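Local coordinates for protein hellethionin-D (Helleborus purpurascens, PDB 3SZS) that belongs to the plant thionins, small secreted defence proteins toxic to animal cells that seem to act at the cell membrane, though their precise function is not known, at residues 8-11 with 12-16. Residues are numbered along the deposited sequence; the frame is centred on the assembly and turned at random.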
loop_
_atom_site.group_PDB
_atom_site.type_symbol
_atom_site.label_atom_id
_atom_site.label_comp_id
_atom_site.label_asym_id
_atom_site.label_seq_id
_atom_site.Cartn_x
_atom_site.Cartn_y
_atom_site.Cartn_z
ATOM N N LEU A 8 -9.496 4.403 2.333
ATOM C CA LEU A 8 -8.741 5.594 2.753
ATOM C C LEU A 8 -7.240 5.294 2.720
ATOM O O LEU A 8 -6.445 6.104 2.219
ATOM C CB LEU A 8 -9.167 6.069 4.156
ATOM C CG LEU A 8 -10.460 6.891 4.276
ATOM C CD1 LEU A 8 -10.988 6.891 5.714
ATOM C CD2 LEU A 8 -10.241 8.320 3.772
ATOM N N ALA A 9 -6.858 4.123 3.233
ATOM C CA ALA A 9 -5.450 3.672 3.183
ATOM C C ALA A 9 -4.982 3.324 1.758
ATOM O O ALA A 9 -3.805 3.483 1.434
ATOM C CB ALA A 9 -5.232 2.485 4.114
ATOM N N ARG A 10 -5.899 2.829 0.924
ATOM C CA ARG A 10 -5.596 2.537 -0.489
ATOM C C ARG A 10 -5.253 3.799 -1.279
ATOM O O ARG A 10 -4.285 3.815 -2.031
ATOM C CB ARG A 10 -6.768 1.793 -1.155
ATOM C CG ARG A 10 -6.753 1.754 -2.703
ATOM C CD ARG A 10 -5.430 1.244 -3.296
ATOM N NE ARG A 10 -5.105 -0.110 -2.856
ATOM C CZ ARG A 10 -3.899 -0.673 -2.931
ATOM N NH1 ARG A 10 -2.853 -0.006 -3.417
ATOM N NH2 ARG A 10 -3.736 -1.915 -2.500
ATOM N N ASN A 11 -6.055 4.844 -1.122
ATOM C CA ASN A 11 -5.771 6.121 -1.771
ATOM C C ASN A 11 -4.498 6.724 -1.242
ATOM O O ASN A 11 -3.711 7.291 -1.995
ATOM C CB ASN A 11 -6.921 7.095 -1.571
ATOM C CG ASN A 11 -8.065 6.803 -2.487
ATOM O OD1 ASN A 11 -8.062 7.241 -3.640
ATOM N ND2 ASN A 11 -9.058 6.060 -1.995
ATOM N N CYS A 12 -4.301 6.588 0.065
ATOM C CA CYS A 12 -3.059 6.985 0.678
ATOM C C CYS A 12 -1.896 6.350 -0.097
ATOM O O CYS A 12 -0.989 7.052 -0.525
ATOM C CB CYS A 12 -3.049 6.604 2.170
ATOM S SG CYS A 12 -1.524 7.046 3.065
ATOM N N TYR A 13 -1.959 5.031 -0.311
ATOM C CA TYR A 13 -0.863 4.282 -0.931
ATOM C C TYR A 13 -0.585 4.712 -2.367
ATOM O O TYR A 13 0.570 4.964 -2.729
ATOM C CB TYR A 13 -1.125 2.767 -0.909
ATOM C CG TYR A 13 0.018 1.966 -1.501
ATOM C CD1 TYR A 13 1.055 1.502 -0.694
ATOM C CD2 TYR A 13 0.077 1.691 -2.873
ATOM C CE1 TYR A 13 2.126 0.779 -1.229
ATOM C CE2 TYR A 13 1.146 0.962 -3.421
ATOM C CZ TYR A 13 2.173 0.515 -2.591
ATOM O OH TYR A 13 3.249 -0.204 -3.104
ATOM N N ASN A 14 -1.629 4.763 -3.188
ATOM C CA ASN A 14 -1.459 5.146 -4.592
ATOM C C ASN A 14 -0.874 6.549 -4.774
ATOM O O ASN A 14 0.029 6.737 -5.594
ATOM C CB ASN A 14 -2.768 5.021 -5.368
ATOM C CG ASN A 14 -3.231 3.583 -5.497
ATOM O OD1 ASN A 14 -2.448 2.644 -5.342
ATOM N ND2 ASN A 14 -4.514 3.404 -5.773
ATOM N N ALA A 15 -1.376 7.523 -4.011
ATOM C CA ALA A 15 -0.867 8.899 -4.101
ATOM C C ALA A 15 0.592 8.960 -3.641
ATOM O O ALA A 15 1.420 9.642 -4.256
ATOM C CB ALA A 15 -1.738 9.860 -3.293
ATOM N N CYS A 16 0.890 8.234 -2.563
ATOM C CA CYS A 16 2.242 8.112 -2.038
ATOM C C CYS A 16 3.186 7.585 -3.114
ATOM O O CYS A 16 4.254 8.159 -3.353
ATOM C CB CYS A 16 2.241 7.176 -0.819
ATOM S SG CYS A 16 3.833 6.814 -0.076
#
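Arg10 reaches forward along its helix to Asn14, one turn on, and to the ring of Tyr13 beside it. Its CG leaves the backbone anti to N (chi1 164°), and bends at chi2 and chi3 then carry the chain forward, toward the next turn. A long, flexible side chain suits this place: its methylenes pass alongside the Asn14 amide, Arg10 CD 3.4 Å from Asn14 ND2, and the guanidinium lies beyond. There NH1 has its stronger partner in Ser2 OG, which anchors the group to strand 2-4; the bond from Arg10 NH1 to Asn14 OD1, 3.3 Å long, is a weak addition at the guanidinium edge, near its plane. Asparagine fits because its short carboxamide offers NH1 an acceptor oxygen, and this OD1 also lies in plane at the edge of the Tyr13 ring. Arg10 NH1 also comes within 3.4 Å of Tyr13 CD2, the two side chains running alongside each other with guanidinium and ring planes 75° apart. Beneath these side chains the amides of Cys12, Tyr13, Asn14 and Ala15 bond to the carbonyls four residues earlier; Asn14 N to Arg10 O, at 3.0 Å, is nearly straight. This is regular alpha-helix, part of helix 7-18, which with helix 23-29 and the two-stranded antiparallel sheet makes up the compact, disulfide-rich thionin fold. Cys16 is joined to Cys26 of helix 23-29 and Cys12 to Cys30 just beyond it. The buried Tyr13 side chain, a large aromatic with a polar end, touches that helix at Gln23 and Cys26 and strand 2-4 at Ser2 and Cys4; its ring meets that of His34 and its OH hydrogen-bonds His34 NE2. The small methyl of buried Ala9 rests on Cys4, whereas on the exposed side Asn11 ND2 turns back to Thr7 O.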